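Local coordinates for Lin1840 protein (Listeria innocua serovar 6a, PDB 4ZOC), which probably hydrolyses terminal, non-reducing beta-D-glucosyl residues of beta-1,2-linked gluco-oligosaccharides to release beta-D-glucose, as a family 3 glycoside hydrolase, at residues A[558-563]-A[588-593]; A[13-18]-A[320-325]. The protein carries 2 engineered substitutions. All blocks are in the same frame, centred on the assembly; numbering follows the deposited sequence.

Contact 1 of 2, residues A[558-563]-A[588-593]; sequences TGQIPV and LDIPNE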
ATOM      1  N   THR A 558      -7.106   9.811   5.733  1.00  6.03           N
ATOM      2  CA  THR A 558      -6.045   9.461   4.790  1.00  5.96           C
ATOM      3  C   THR A 558      -5.431   8.090   5.127  1.00  5.93           C
ATOM      4  O   THR A 558      -5.168   7.267   4.255  1.00  5.44           O
ATOM      5  CB  THR A 558      -4.947  10.597   4.812  1.00  6.46           C
ATOM      6  OG1 THR A 558      -5.536  11.784   4.215  1.00  7.24           O
ATOM      7  CG2 THR A 558      -3.782  10.195   4.025  1.00  6.81           C
ATOM      8  N   GLY A 559      -5.189   7.869   6.416  1.00  7.17           N
ATOM      9  CA  GLY A 559      -4.573   6.635   6.856  1.00  6.08           C
ATOM     10  C   GLY A 559      -5.416   5.370   6.771  1.00  5.91           C
ATOM     11  O   GLY A 559      -4.870   4.292   7.005  1.00  6.11           O
ATOM     12  N   GLN A 560      -6.660   5.456   6.388  1.00  5.68           N
ATOM     13  CA  GLN A 560      -7.464   4.288   6.071  1.00  6.35           C
ATOM     14  C   GLN A 560      -7.118   3.702   4.675  1.00  5.57           C
ATOM     15  O   GLN A 560      -7.531   2.616   4.305  1.00  5.27           O
ATOM     16  CB  GLN A 560      -8.943   4.655   6.142  1.00  7.62           C
ATOM     17  CG  GLN A 560      -9.830   3.398   6.287  1.00  6.05           C
ATOM     18  CD  GLN A 560     -11.327   3.714   6.331  1.00  6.82           C
ATOM     19  OE1 GLN A 560     -11.831   4.586   5.598  1.00  6.69           O
ATOM     20  NE2 GLN A 560     -12.027   3.095   7.287  1.00  6.98           N
ATOM     21  N   ILE A 561      -6.431   4.471   3.859  1.00  6.22           N
ATOM     22  CA  ILE A 561      -6.105   4.074   2.476  1.00  5.73           C
ATOM     23  C   ILE A 561      -5.111   2.889   2.398  1.00  5.87           C
ATOM     24  O   ILE A 561      -4.068   2.912   3.077  1.00  6.75           O
ATOM     25  CB  ILE A 561      -5.568   5.276   1.703  1.00  6.00           C
ATOM     26  CG1 ILE A 561      -6.649   6.351   1.548  1.00  6.33           C
ATOM     27  CG2 ILE A 561      -5.080   4.813   0.331  1.00  7.01           C
ATOM     28  CD1 ILE A 561      -6.090   7.656   0.999  1.00  6.84           C
ATOM     29  N   PRO A 562      -5.399   1.868   1.580  1.00  6.35           N
ATOM     30  CA  PRO A 562      -6.570   1.776   0.712  1.00  6.81           C
ATOM     31  C   PRO A 562      -7.730   1.077   1.367  1.00  7.85           C
ATOM     32  O   PRO A 562      -7.523   0.072   2.127  1.00  8.07           O
ATOM     33  CB  PRO A 562      -6.104   0.843  -0.407  1.00  6.92           C
ATOM     34  CG  PRO A 562      -5.079  -0.048   0.232  1.00  6.78           C
ATOM     35  CD  PRO A 562      -4.344   0.904   1.145  1.00  5.98           C
ATOM     36  N   VAL A 563      -8.908   1.609   1.094  1.00  8.29           N
ATOM     37  CA  VAL A 563     -10.152   1.060   1.584  1.00  7.94           C
ATOM     38  C   VAL A 563     -11.091   0.910   0.364  1.00  7.31           C
ATOM     39  O   VAL A 563     -11.251   1.852  -0.442  1.00  8.05           O
ATOM     40  CB  VAL A 563     -10.789   1.941   2.700  1.00  7.81           C
ATOM     41  CG1 VAL A 563     -11.053   3.368   2.262  1.00  8.04           C
ATOM     42  CG2 VAL A 563     -12.050   1.263   3.186  1.00  7.95           C
ATOM     43  N   LEU A 588      -7.702   1.152  16.126  1.00  6.70           N
ATOM     44  CA  LEU A 588      -8.032   1.762  17.439  1.00  7.80           C
ATOM     45  C   LEU A 588      -8.758   3.120  17.335  1.00  8.60           C
ATOM     46  O   LEU A 588      -9.519   3.468  18.240  1.00  9.93           O
ATOM     47  CB  LEU A 588      -6.786   1.895  18.260  1.00  8.48           C
ATOM     48  CG  LEU A 588      -5.964   0.683  18.607  1.00  7.42           C
ATOM     49  CD1 LEU A 588      -4.763   1.153  19.418  1.00  9.71           C
ATOM     50  CD2 LEU A 588      -6.795  -0.360  19.348  1.00  9.95           C
ATOM     51  N   ASP A 589      -8.563   3.861  16.225  1.00  8.19           N
ATOM     52  CA  ASP A 589      -8.908   5.240  16.150  1.00  9.09           C
ATOM     53  C   ASP A 589     -10.004   5.554  15.124  1.00 10.84           C
ATOM     54  O   ASP A 589     -10.566   6.591  15.202  1.00 11.65           O
ATOM     55  CB  ASP A 589      -7.677   6.122  15.929  1.00  9.75           C
ATOM     56  CG  ASP A 589      -6.816   5.754  14.679  1.00  8.16           C
ATOM     57  OD1 ASP A 589      -6.895   4.632  14.152  1.00  7.47           O
ATOM     58  OD2 ASP A 589      -6.068   6.634  14.218  1.00  9.42           O
ATOM     59  N   ILE A 590     -10.387   4.595  14.266  1.00  9.34           N
ATOM     60  CA  ILE A 590     -11.432   4.832  13.231  1.00  9.08           C
ATOM     61  C   ILE A 590     -12.180   3.542  12.954  1.00  9.65           C
ATOM     62  O   ILE A 590     -11.677   2.443  13.264  1.00 11.24           O
ATOM     63  CB  ILE A 590     -10.842   5.313  11.905  1.00  7.51           C
ATOM     64  CG1 ILE A 590      -9.846   4.307  11.338  1.00  6.90           C
ATOM     65  CG2 ILE A 590     -10.237   6.715  12.023  1.00  8.65           C
ATOM     66  CD1 ILE A 590      -9.541   4.530   9.819  1.00  7.93           C
ATOM     67  N   PRO A 591     -13.362   3.647  12.403  1.00  8.73           N
ATOM     68  CA  PRO A 591     -14.029   2.458  11.830  1.00  9.29           C
ATOM     69  C   PRO A 591     -13.317   1.811  10.672  1.00  8.42           C
ATOM     70  O   PRO A 591     -12.529   2.449   9.935  1.00 10.03           O
ATOM     71  CB  PRO A 591     -15.378   3.011  11.377  1.00 10.07           C
ATOM     72  CG  PRO A 591     -15.541   4.277  12.140  1.00 10.60           C
ATOM     73  CD  PRO A 591     -14.160   4.835  12.122  1.00  9.19           C
ATOM     74  N   ASN A 592     -13.614   0.528  10.496  1.00  8.81           N
ATOM     75  CA  ASN A 592     -13.169  -0.224   9.326  1.00  8.30           C
ATOM     76  C   ASN A 592     -13.856   0.240   8.084  1.00  8.06           C
ATOM     77  O   ASN A 592     -13.283   0.214   6.967  1.00  9.06           O
ATOM     78  CB  ASN A 592     -13.453  -1.729   9.471  1.00  9.98           C
ATOM     79  CG  ASN A 592     -12.496  -2.450  10.433  1.00 12.36           C
ATOM     80  OD1 ASN A 592     -11.881  -1.875  11.289  1.00 12.19           O
ATOM     81  ND2 ASN A 592     -12.480  -3.776  10.328  1.00 14.93           N
ATOM     82  N   GLU A 593     -15.099   0.636   8.223  1.00  8.47           N
ATOM     83  CA  GLU A 593     -15.861   1.054   7.054  1.00  9.63           C
ATOM     84  C   GLU A 593     -15.375   2.378   6.564  1.00  8.02           C
ATOM     85  O   GLU A 593     -15.001   3.222   7.355  1.00  6.02           O
ATOM     86  CB  GLU A 593     -17.329   1.237   7.425  1.00 12.33           C
ATOM     87  CG  GLU A 593     -17.988  -0.079   7.774  1.00 13.46           C
ATOM     88  CD  GLU A 593     -17.769  -0.545   9.227  1.00 14.56           C
ATOM     89  OE1 GLU A 593     -17.155   0.153  10.068  1.00 12.03           O
ATOM     90  OE2 GLU A 593     -18.173  -1.685   9.482  1.00 17.82           O
TER
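A 3-10 turn with the loop after it (558-563) meets an irregular segment (588-593) in the C-terminal domain of this family 3 glycoside hydrolase, an alpha/beta domain, on the long connection from helix 532-541 to strand 607-611. A single side chain, Q560, carries most of the contact from the end of the turn. Its CG lies anti to the backbone N (chi1 -161°) and the chain runs on straight beyond it, so the amide reaches the backbone of 591-593. The polar part is gripped at both ends. Q560 NE2 donates to E593 O at 3.0 Å with an N-H...O angle of 160°; the acceptor lies close to the amide plane of Q560, but the donor stands above the carbonyl plane of E593. P591 O is 2.8 Å from Q560 NE2. At the other amide atom, Q560 OE1 accepts from Q556 N, so bonds at both amide atoms set the amide's rotation; E593 O also accepts from Q556 NE2. The apolar part is the obliquely crossing I590, whose CD1 sits 3.7 Å from Q560 CG, over the aliphatic stem of the glutamine. The surroundings belong partly to the dimer interface: D589 and the carbonyls of G559 and I561 bond to the second subunit, and I590 packs on A478 of that subunit. V563 adds a loose touch, its CG2 4.1 Å from N592 O.

Contact 2 of 2, residues A[13-18]-A[320-325]; sequences MTLDEK and LSENLL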
ATOM      1  N   MET A  13      10.150   1.301 -48.306  1.00 16.04           N
ATOM      2  CA  MET A  13      10.763   2.245 -47.385  1.00 14.07           C
ATOM      3  C   MET A  13      12.213   1.926 -47.084  1.00 14.06           C
ATOM      4  O   MET A  13      12.596   0.790 -46.937  1.00 18.20           O
ATOM      5  CB  MET A  13       9.931   2.321 -46.066  1.00 15.41           C
ATOM      6  CG  MET A  13       8.513   2.888 -46.246  1.00 13.69           C
ATOM      7  SD  MET A  13       7.488   2.556 -44.803  1.00 14.81           S
ATOM      8  CE  MET A  13       7.972   3.886 -43.737  1.00 12.41           C
ATOM      9  N   THR A  14      13.033   2.946 -46.981  1.00 13.72           N
ATOM     10  CA  THR A  14      14.370   2.818 -46.541  1.00 16.38           C
ATOM     11  C   THR A  14      14.382   2.520 -45.031  1.00 19.24           C
ATOM     12  O   THR A  14      13.373   2.709 -44.322  1.00 16.26           O
ATOM     13  CB  THR A  14      15.217   4.096 -46.740  1.00 17.30           C
ATOM     14  OG1 THR A  14      14.702   5.200 -45.964  1.00 19.07           O
ATOM     15  CG2 THR A  14      15.324   4.474 -48.255  1.00 20.60           C
ATOM     16  N   LEU A  15      15.524   2.065 -44.550  1.00 17.55           N
ATOM     17  CA  LEU A  15      15.660   1.825 -43.098  1.00 19.75           C
ATOM     18  C   LEU A  15      15.351   3.139 -42.376  1.00 17.67           C
ATOM     19  O   LEU A  15      14.603   3.124 -41.411  1.00 16.83           O
ATOM     20  CB  LEU A  15      17.061   1.319 -42.703  1.00 20.48           C
ATOM     21  CG  LEU A  15      17.321   0.964 -41.211  1.00 21.22           C
ATOM     22  CD1 LEU A  15      16.352  -0.108 -40.782  1.00 19.76           C
ATOM     23  CD2 LEU A  15      18.755   0.541 -40.987  1.00 23.91           C
ATOM     24  N   ASP A  16      15.922   4.257 -42.819  1.00 15.68           N
ATOM     25  CA  ASP A  16      15.743   5.495 -42.088  1.00 17.26           C
ATOM     26  C   ASP A  16      14.280   5.942 -42.120  1.00 15.89           C
ATOM     27  O   ASP A  16      13.766   6.517 -41.120  1.00 16.40           O
ATOM     28  CB  ASP A  16      16.644   6.601 -42.621  1.00 19.13           C
ATOM     29  CG  ASP A  16      18.047   6.566 -42.067  1.00 23.68           C
ATOM     30  OD1 ASP A  16      18.398   5.728 -41.209  1.00 20.95           O
ATOM     31  OD2 ASP A  16      18.840   7.443 -42.510  1.00 27.90           O
ATOM     32  N   GLU A  17      13.591   5.668 -43.236  1.00 13.76           N
ATOM     33  CA  GLU A  17      12.151   6.018 -43.310  1.00 13.39           C
ATOM     34  C   GLU A  17      11.346   5.161 -42.304  1.00 13.54           C
ATOM     35  O   GLU A  17      10.421   5.632 -41.633  1.00 13.87           O
ATOM     36  CB  GLU A  17      11.580   5.771 -44.712  1.00 13.67           C
ATOM     37  CG  GLU A  17      11.885   6.908 -45.675  1.00 13.79           C
ATOM     38  CD  GLU A  17      11.654   6.586 -47.116  1.00 17.54           C
ATOM     39  OE1 GLU A  17      11.576   5.384 -47.491  1.00 18.46           O
ATOM     40  OE2 GLU A  17      11.600   7.587 -47.871  1.00 21.70           O
ATOM     41  N   LYS A  18      11.665   3.880 -42.253  1.00 14.01           N
ATOM     42  CA  LYS A  18      10.970   2.961 -41.330  1.00 13.45           C
ATOM     43  C   LYS A  18      11.212   3.381 -39.896  1.00 12.56           C
ATOM     44  O   LYS A  18      10.243   3.426 -39.109  1.00 14.21           O
ATOM     45  CB  LYS A  18      11.386   1.508 -41.531  1.00 13.46           C
ATOM     46  CG  LYS A  18      10.937   1.003 -42.856  1.00 12.68           C
ATOM     47  CD  LYS A  18      11.125  -0.483 -43.070  1.00 10.82           C
ATOM     48  CE  LYS A  18      12.579  -0.855 -43.224  1.00 15.34           C
ATOM     49  NZ  LYS A  18      12.629  -2.281 -43.607  1.00 13.32           N
ATOM     50  N   LEU A 320      19.431  -6.228 -33.136  1.00 21.39           N
ATOM     51  CA  LEU A 320      17.964  -6.183 -33.256  1.00 17.96           C
ATOM     52  C   LEU A 320      17.631  -6.560 -34.659  1.00 13.70           C
ATOM     53  O   LEU A 320      18.221  -6.020 -35.578  1.00 19.01           O
ATOM     54  CB  LEU A 320      17.521  -4.740 -33.047  1.00 20.21           C
ATOM     55  CG  LEU A 320      16.423  -4.176 -32.138  1.00 24.97           C
ATOM     56  CD1 LEU A 320      15.754  -3.009 -32.838  1.00 29.75           C
ATOM     57  CD2 LEU A 320      15.440  -5.184 -31.592  1.00 24.41           C
ATOM     58  N   SER A 321      16.666  -7.422 -34.853  1.00 14.51           N
ATOM     59  CA  SER A 321      16.178  -7.799 -36.191  1.00 15.32           C
ATOM     60  C   SER A 321      15.426  -6.671 -36.828  1.00 16.38           C
ATOM     61  O   SER A 321      14.527  -6.086 -36.225  1.00 14.98           O
ATOM     62  CB  SER A 321      15.222  -8.964 -36.059  1.00 18.33           C
ATOM     63  OG  SER A 321      14.745  -9.428 -37.322  1.00 17.99           O
ATOM     64  N   GLU A 322      15.756  -6.378 -38.074  1.00 16.50           N
ATOM     65  CA  GLU A 322      14.924  -5.510 -38.894  1.00 16.86           C
ATOM     66  C   GLU A 322      13.460  -5.986 -38.972  1.00 15.29           C
ATOM     67  O   GLU A 322      12.563  -5.190 -39.223  1.00 15.55           O
ATOM     68  CB  GLU A 322      15.553  -5.337 -40.283  1.00 16.51           C
ATOM     69  CG  GLU A 322      15.023  -4.113 -41.025  1.00 17.18           C
ATOM     70  CD  GLU A 322      15.784  -3.788 -42.278  1.00 20.13           C
ATOM     71  OE1 GLU A 322      16.830  -4.408 -42.519  1.00 23.73           O
ATOM     72  OE2 GLU A 322      15.360  -2.883 -43.007  1.00 18.79           O
ATOM     73  N   ASN A 323      13.188  -7.277 -38.793  1.00 17.40           N
ATOM     74  CA  ASN A 323      11.816  -7.751 -38.898  1.00 16.85           C
ATOM     75  C   ASN A 323      10.945  -7.152 -37.808  1.00 14.24           C
ATOM     76  O   ASN A 323       9.767  -6.953 -38.011  1.00 13.38           O
ATOM     77  CB  ASN A 323      11.724  -9.259 -38.728  1.00 19.75           C
ATOM     78  CG  ASN A 323      12.445  -9.991 -39.828  1.00 21.59           C
ATOM     79  OD1 ASN A 323      12.481  -9.534 -40.983  1.00 25.47           O
ATOM     80  ND2 ASN A 323      13.097 -11.072 -39.472  1.00 26.79           N
ATOM     81  N   LEU A 324      11.487  -6.928 -36.626  1.00 13.46           N
ATOM     82  CA  LEU A 324      10.658  -6.272 -35.592  1.00 13.32           C
ATOM     83  C   LEU A 324      10.300  -4.858 -36.015  1.00 15.18           C
ATOM     84  O   LEU A 324       9.177  -4.385 -35.757  1.00 14.38           O
ATOM     85  CB  LEU A 324      11.390  -6.211 -34.252  1.00 14.89           C
ATOM     86  CG  LEU A 324      11.685  -7.575 -33.627  1.00 17.27           C
ATOM     87  CD1 LEU A 324      12.444  -7.380 -32.331  1.00 17.17           C
ATOM     88  CD2 LEU A 324      10.447  -8.456 -33.437  1.00 20.86           C
ATOM     89  N   LEU A 325      11.267  -4.139 -36.579  1.00 13.84           N
ATOM     90  CA  LEU A 325      10.944  -2.816 -37.135  1.00 14.88           C
ATOM     91  C   LEU A 325       9.878  -2.861 -38.215  1.00 16.50           C
ATOM     92  O   LEU A 325       8.938  -2.048 -38.182  1.00 12.89           O
ATOM     93  CB  LEU A 325      12.201  -2.088 -37.620  1.00 15.71           C
ATOM     94  CG  LEU A 325      11.986  -0.766 -38.326  1.00 17.30           C
ATOM     95  CD1 LEU A 325      11.376   0.231 -37.351  1.00 19.37           C
ATOM     96  CD2 LEU A 325      13.360  -0.276 -38.857  1.00 18.39           C
TER
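S321, just ahead of helix 322-338, occupies the N-cap position and accepts the N-H of N323 on its OG at 3.0 Å. E322 follows, extending across to the other helix start with CG anti to its backbone N (chi1 -161°). Its OE2 receives K18 NZ in a 2.9 Å salt bridge, the ammonium coming from above the carboxylate plane, and the two chains cross at about a right angle. K18 NZ also forms a salt bridge with D326, so the lysine is held between two carboxylates, which probably favours its charged form. The same E322 OE2 lies 3.7 Å from L15 CD1. One turn on, L325 supplies the apolar layer under the ion pair: its CD2 meets L15 CD1 at 3.6 Å and K18 CB at 3.8 Å, while I315 of helix 306-316 touches both leucines. At the start of helix 15-21, T14 and E17 form a capping box, with E17 N bonded to T14 OG1 and T14 N bonded to E17 OE1, which also salt-bridges R81. The arrangement is a packing of two capped helix N-termini, 15-21 and 322-338, on the outside of the TIM-barrel-type N-terminal domain of family 3 glycoside hydrolases.

Contact 2 brackets the N-terminal domain: its segments are separated by 301 residues that include the strands of the parallel barrel sheet, so helix 15-21 before the first strand (23-25) is tied to helix 322-338 after the last (301-302). Contact 1 follows in series and is far more local, closing a loop of 24 residues without helix or strand in the C-terminal domain range. Their centres lie 54 Å apart and their nearest atoms about 38 Å, with no touch and no shared helix, strand or sheet. Contact 2 thus joins the start and finish of the barrel domain's chain, whereas contact 1 lies in a loop region that also touches the second subunit.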